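Mypaa.01249.c (Mycobacterium paratuberculosis, PDB 3RD5) is probably an oxidoreductase of the short-chain dehydrogenase/reductase family, built on a Rossmann-type nucleotide-binding fold. Local coordinates at residues 30-35 and 233-238; 89-94 and 237-242. One frame throughout, in Å; residues are numbered along the deposited sequence.

Interaction 1: 30-35 and 233-238; sequences AVTARE and RQTLYA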
loop_
_atom_site.group_PDB
_atom_site.type_symbol
_atom_site.label_atom_id
_atom_site.label_comp_id
_atom_site.label_asym_id
_atom_site.label_seq_id
_atom_site.Cartn_x
_atom_site.Cartn_y
_atom_site.Cartn_z
ATOM N N ALA A 30 -9.484 0.041 8.442
ATOM C CA ALA A 30 -10.899 0.030 8.744
ATOM C C ALA A 30 -11.552 1.364 8.412
ATOM O O ALA A 30 -12.632 1.390 7.814
ATOM C CB ALA A 30 -11.146 -0.333 10.189
ATOM N N VAL A 31 -10.922 2.470 8.791
ATOM C CA VAL A 31 -11.476 3.793 8.509
ATOM C C VAL A 31 -11.477 4.078 7.008
ATOM O O VAL A 31 -12.420 4.640 6.455
ATOM C CB VAL A 31 -10.774 4.910 9.291
ATOM C CG1 VAL A 31 -11.298 6.308 8.862
ATOM C CG2 VAL A 31 -10.936 4.697 10.818
ATOM N N THR A 32 -10.404 3.658 6.319
ATOM C CA THR A 32 -10.323 3.882 4.890
ATOM C C THR A 32 -11.522 3.169 4.196
ATOM O O THR A 32 -12.210 3.763 3.368
ATOM C CB THR A 32 -8.996 3.380 4.318
ATOM O OG1 THR A 32 -7.892 4.003 5.021
ATOM C CG2 THR A 32 -8.876 3.714 2.852
ATOM N N ALA A 33 -11.757 1.916 4.582
ATOM C CA ALA A 33 -12.895 1.148 4.065
ATOM C C ALA A 33 -14.215 1.788 4.415
ATOM O O ALA A 33 -15.098 1.923 3.544
ATOM C CB ALA A 33 -12.841 -0.285 4.599
ATOM N N ARG A 34 -14.360 2.174 5.681
ATOM C CA ARG A 34 -15.613 2.759 6.195
ATOM C C ARG A 34 -15.993 3.994 5.377
ATOM O O ARG A 34 -17.167 4.166 4.985
ATOM C CB ARG A 34 -15.473 3.093 7.695
ATOM C CG ARG A 34 -16.713 3.640 8.347
ATOM C CD ARG A 34 -16.382 4.202 9.735
ATOM N NE ARG A 34 -15.713 5.519 9.633
ATOM C CZ ARG A 34 -14.949 6.075 10.578
ATOM N NH1 ARG A 34 -14.677 5.446 11.730
ATOM N NH2 ARG A 34 -14.472 7.283 10.370
ATOM N N GLU A 35 -15.040 4.908 5.153
ATOM C CA GLU A 35 -15.357 6.165 4.486
ATOM C C GLU A 35 -15.664 5.947 3.008
ATOM O O GLU A 35 -16.572 6.577 2.458
ATOM C CB GLU A 35 -14.224 7.174 4.651
ATOM C CG GLU A 35 -13.973 7.611 6.089
ATOM C CD GLU A 35 -15.053 8.514 6.676
ATOM O OE1 GLU A 35 -15.864 9.079 5.947
ATOM O OE2 GLU A 35 -15.023 8.732 7.916
ATOM N N ARG A 233 -7.214 9.733 6.306
ATOM C CA ARG A 233 -7.448 10.929 5.502
ATOM C C ARG A 233 -6.479 11.036 4.333
ATOM O O ARG A 233 -6.825 11.418 3.224
ATOM C CB ARG A 233 -7.346 12.163 6.382
ATOM C CG ARG A 233 -7.578 13.503 5.684
ATOM C CD ARG A 233 -7.225 14.691 6.584
ATOM N NE ARG A 233 -8.082 14.732 7.745
ATOM C CZ ARG A 233 -7.848 15.515 8.793
ATOM N NH1 ARG A 233 -6.758 16.254 8.830
ATOM N NH2 ARG A 233 -8.686 15.500 9.826
ATOM N N GLN A 234 -5.225 10.717 4.632
ATOM C CA GLN A 234 -4.153 10.875 3.657
ATOM C C GLN A 234 -4.377 9.907 2.490
ATOM O O GLN A 234 -4.294 10.284 1.302
ATOM C CB GLN A 234 -2.794 10.676 4.325
ATOM C CG GLN A 234 -2.588 11.318 5.708
ATOM C CD GLN A 234 -2.935 12.777 5.801
ATOM O OE1 GLN A 234 -2.671 13.549 4.853
ATOM N NE2 GLN A 234 -3.506 13.189 6.970
ATOM N N THR A 235 -4.633 8.648 2.817
ATOM C CA THR A 235 -4.937 7.636 1.807
ATOM C C THR A 235 -6.181 7.999 0.987
ATOM O O THR A 235 -6.200 7.840 -0.228
ATOM C CB THR A 235 -5.148 6.277 2.446
ATOM O OG1 THR A 235 -4.005 5.922 3.229
ATOM C CG2 THR A 235 -5.384 5.194 1.402
ATOM N N LEU A 236 -7.208 8.486 1.678
ATOM C CA LEU A 236 -8.478 8.820 1.027
ATOM C C LEU A 236 -8.331 9.953 0.004
ATOM O O LEU A 236 -8.967 9.957 -1.040
ATOM C CB LEU A 236 -9.535 9.135 2.102
ATOM C CG LEU A 236 -10.018 7.932 2.932
ATOM C CD1 LEU A 236 -10.789 8.378 4.209
ATOM C CD2 LEU A 236 -10.857 6.968 2.069
ATOM N N TYR A 237 -7.457 10.920 0.315
ATOM C CA TYR A 237 -7.123 11.980 -0.628
ATOM C C TYR A 237 -6.413 11.396 -1.869
ATOM O O TYR A 237 -6.812 11.646 -3.009
ATOM C CB TYR A 237 -6.254 13.021 0.079
ATOM C CG TYR A 237 -5.888 14.259 -0.709
ATOM C CD1 TYR A 237 -4.824 14.239 -1.585
ATOM C CD2 TYR A 237 -6.524 15.452 -0.486
ATOM C CE1 TYR A 237 -4.383 15.403 -2.231
ATOM C CE2 TYR A 237 -6.088 16.611 -1.129
ATOM C CZ TYR A 237 -5.024 16.555 -1.981
ATOM O OH TYR A 237 -4.600 17.728 -2.608
ATOM N N ALA A 238 -5.414 10.544 -1.657
ATOM C CA ALA A 238 -4.726 9.889 -2.774
ATOM C C ALA A 238 -5.658 9.006 -3.616
ATOM O O ALA A 238 -5.521 8.938 -4.830
ATOM C CB ALA A 238 -3.536 9.059 -2.269
HETATM O O HOH W 1 -5.081 3.656 4.347
#
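Leu236 pushes its forked end between Thr32 and Glu35, joining two helices that lie side by side on one face of the Rossmann sheet. Helix 27-38 is the first helix of the fold, following strand 18-22, and helix 226-240 comes much later in the chain. At these segments their axes pass 9.6 Å apart, with N-to-C directions 46° from each other. The CB of Leu236 points at the opposing helix. CG stands opposite the carbonyl carbon of its own residue (chi1 -70°), which carries the branch point toward the partner helix; chi2, near 165°, then sends one methyl to Glu35 and the other to Thr32. Leu236 CD1 lies 3.7 Å from Glu35 CB and only slightly farther from Glu35 CG, and the two side chains cross at about a right angle. Leu236 CD2 lies 3.7 Å from Thr32 O and 3.9 Å from Thr32 CG2, while the side chains run past one another in opposite directions. Leucine suits this place because each branch serves a different turn position of the partner helix. Glutamate offers its aliphatic root to the leucine, but its chain bends at chi2 and takes the carboxylate elsewhere: Glu35 OE2 is gripped by Arg34 NH2 at 2.9 Å in a nearly straight bond, and OE1 pairs with Arg38. Arg34 NH2 also reaches Asp229, a charge on the other helix. Threonine suits a buried helix face by being two-sided. The methyl of Thr32 packs against both Leu236 and the methyl of Thr235, and its hydroxyl bonds back to Leu28 O one turn earlier. A water closes the polar side of the contact: it donates to Thr32 OG1 at 2.9 Å and is hydrogen-bonded to Thr235 OG1 at 2.7 Å.

Interaction 2: 89-94 and 237-242; sequences VLINNA and YAASQD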
loop_
_atom_site.group_PDB
_atom_site.type_symbol
_atom_site.label_atom_id
_atom_site.label_comp_id
_atom_site.label_asym_id
_atom_site.label_seq_id
_atom_site.Cartn_x
_atom_site.Cartn_y
_atom_site.Cartn_z
ATOM N N VAL A 89 -9.888 0.807 -8.018
ATOM C CA VAL A 89 -8.790 1.286 -7.180
ATOM C C VAL A 89 -8.267 0.124 -6.357
ATOM O O VAL A 89 -9.068 -0.617 -5.749
ATOM C CB VAL A 89 -9.263 2.412 -6.266
ATOM C CG1 VAL A 89 -8.138 2.922 -5.344
ATOM C CG2 VAL A 89 -9.823 3.587 -7.091
ATOM N N LEU A 90 -6.941 -0.003 -6.283
ATOM C CA LEU A 90 -6.264 -0.933 -5.366
ATOM C C LEU A 90 -5.511 -0.104 -4.348
ATOM O O LEU A 90 -4.717 0.768 -4.745
ATOM C CB LEU A 90 -5.251 -1.818 -6.118
ATOM C CG LEU A 90 -4.313 -2.643 -5.258
ATOM C CD1 LEU A 90 -5.028 -3.662 -4.368
ATOM C CD2 LEU A 90 -3.289 -3.381 -6.173
ATOM N N ILE A 91 -5.760 -0.347 -3.074
ATOM C CA ILE A 91 -5.087 0.310 -1.953
ATOM C C ILE A 91 -4.252 -0.699 -1.202
ATOM O O ILE A 91 -4.778 -1.576 -0.523
ATOM C CB ILE A 91 -6.061 1.052 -1.020
ATOM C CG1 ILE A 91 -6.967 2.001 -1.815
ATOM C CG2 ILE A 91 -5.255 1.812 0.100
ATOM C CD1 ILE A 91 -7.964 2.826 -0.981
ATOM N N ASN A 92 -2.925 -0.565 -1.337
ATOM C CA ASN A 92 -1.926 -1.418 -0.685
ATOM C C ASN A 92 -1.637 -0.786 0.688
ATOM O O ASN A 92 -0.692 -0.008 0.872
ATOM C CB ASN A 92 -0.660 -1.541 -1.539
ATOM C CG ASN A 92 -0.889 -2.235 -2.850
ATOM O OD1 ASN A 92 -1.671 -3.188 -2.925
ATOM N ND2 ASN A 92 -0.155 -1.788 -3.900
ATOM N N ASN A 93 -2.514 -1.066 1.635
ATOM C CA ASN A 93 -2.526 -0.472 2.974
ATOM C C ASN A 93 -1.948 -1.301 4.085
ATOM O O ASN A 93 -1.407 -0.744 5.060
ATOM C CB ASN A 93 -4.009 -0.082 3.312
ATOM C CG ASN A 93 -4.257 0.135 4.771
ATOM O OD1 ASN A 93 -4.136 1.272 5.282
ATOM N ND2 ASN A 93 -4.615 -0.924 5.482
ATOM N N ALA A 94 -2.064 -2.627 3.997
ATOM C CA ALA A 94 -1.648 -3.493 5.092
ATOM C C ALA A 94 -0.173 -3.314 5.379
ATOM O O ALA A 94 0.639 -3.239 4.478
ATOM C CB ALA A 94 -1.886 -4.974 4.737
ATOM N N TYR A 237 -7.457 10.920 0.315
ATOM C CA TYR A 237 -7.123 11.980 -0.628
ATOM C C TYR A 237 -6.413 11.396 -1.869
ATOM O O TYR A 237 -6.812 11.646 -3.009
ATOM C CB TYR A 237 -6.254 13.021 0.079
ATOM C CG TYR A 237 -5.888 14.259 -0.709
ATOM C CD1 TYR A 237 -4.824 14.239 -1.585
ATOM C CD2 TYR A 237 -6.524 15.452 -0.486
ATOM C CE1 TYR A 237 -4.383 15.403 -2.231
ATOM C CE2 TYR A 237 -6.088 16.611 -1.129
ATOM C CZ TYR A 237 -5.024 16.555 -1.981
ATOM O OH TYR A 237 -4.600 17.728 -2.608
ATOM N N ALA A 238 -5.414 10.544 -1.657
ATOM C CA ALA A 238 -4.726 9.889 -2.774
ATOM C C ALA A 238 -5.658 9.006 -3.616
ATOM O O ALA A 238 -5.521 8.938 -4.830
ATOM C CB ALA A 238 -3.536 9.059 -2.269
ATOM N N ALA A 239 -6.640 8.384 -2.973
ATOM C CA ALA A 239 -7.582 7.497 -3.685
ATOM C C ALA A 239 -8.614 8.216 -4.495
ATOM O O ALA A 239 -9.205 7.597 -5.381
ATOM C CB ALA A 239 -8.287 6.581 -2.687
ATOM N N SER A 240 -8.837 9.504 -4.209
ATOM C CA SER A 240 -9.981 10.221 -4.760
ATOM C C SER A 240 -9.676 11.438 -5.632
ATOM O O SER A 240 -10.570 11.862 -6.374
ATOM C CB SER A 240 -10.930 10.625 -3.634
ATOM O OG SER A 240 -10.341 11.548 -2.751
ATOM N N GLN A 241 -8.516 12.077 -5.453
ATOM C CA GLN A 241 -8.257 13.372 -6.094
ATOM C C GLN A 241 -7.556 13.209 -7.426
ATOM O O GLN A 241 -6.912 12.223 -7.673
ATOM C CB GLN A 241 -7.436 14.261 -5.164
ATOM C CG GLN A 241 -8.090 14.513 -3.818
ATOM C CD GLN A 241 -9.494 15.087 -3.907
ATOM O OE1 GLN A 241 -10.541 14.422 -3.582
ATOM N NE2 GLN A 241 -9.565 16.328 -4.377
ATOM N N ASP A 242 -7.669 14.232 -8.277
ATOM C CA ASP A 242 -7.090 14.181 -9.636
ATOM C C ASP A 242 -5.636 14.607 -9.554
ATOM O O ASP A 242 -5.316 15.788 -9.704
ATOM C CB ASP A 242 -7.864 15.102 -10.596
ATOM C CG ASP A 242 -7.380 14.991 -12.008
ATOM O OD1 ASP A 242 -6.507 14.171 -12.325
ATOM O OD2 ASP A 242 -7.874 15.783 -12.848
#
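Ile91 sets its end methyl beside the methyl of Ala239, bringing a central strand of the Rossmann sheet against the C-terminal part of helix 226-240. Strand 87-92 is the fourth in chain order and lies between strands 18-22 and 133-137, so both of its edges are taken by parallel neighbours and its faces do the packing. Side chains alternate along it. Val89 and Ile91 face helix 226-240, whereas Leu90 and Asn92 point to the other face, where helix 110-126 covers them. CG1 of Ile91 lies anti to the carbonyl carbon (chi1 -52°), and the extended chain (chi2 -179°) carries CD1 out to the helix, where it lies across the Ala239 methyl. That methyl comes at the flank of CD1, with Ile91 CD1 and Ala239 CB 4.1 Å apart. The beta-branched residues suit a strand and present broad apolar surfaces. Alanine suits the helix side because its single methyl, also turned toward the strand, lets the backbones come near: the CA atoms of Val89 and Ala239 are 7.2 Å apart. Beyond the packing residues, Asn92 and Asn93 open the Asn-Asn-Ala-Gly sequence characteristic of this family. Asn92 centres an inverse gamma turn, and its ND2 is bonded to Thr123 and Thr136, while Asn93 ND2 reaches Thr22 O, tying the strand's end to its neighbours. Around Ala239 the helical segment is fastened by Arg133, whose NH1 bonds to Ala238 O and Gln241 O. Val89, two residues before Ile91, makes a looser approach to the same alanine, and its methyl meets the backbone there instead of the side chain: Val89 CG2 stands 4.4 Å from Ala239 O.

In the fold
Both contacts lie on one face of the Rossmann sheet, their centres about 8 Å apart, and both use helix 226-240. Along the chain, 30-35 comes first, then 89-94, and the helix that meets both arrives well over a hundred residues later, sharing Tyr237 and Ala238 between the two segments. Interaction 1 sets this helix beside helix 27-38; interaction 2 seats its C-terminal part on strand 87-92. They join directly through Ile91, whose CG2 is 3.6 Å from Thr235 CG2 and whose CD1 is 4.0 Å from Thr32 CG2. Ile91 thus links the two contacts by apolar packing, joining early and late elements of the fold.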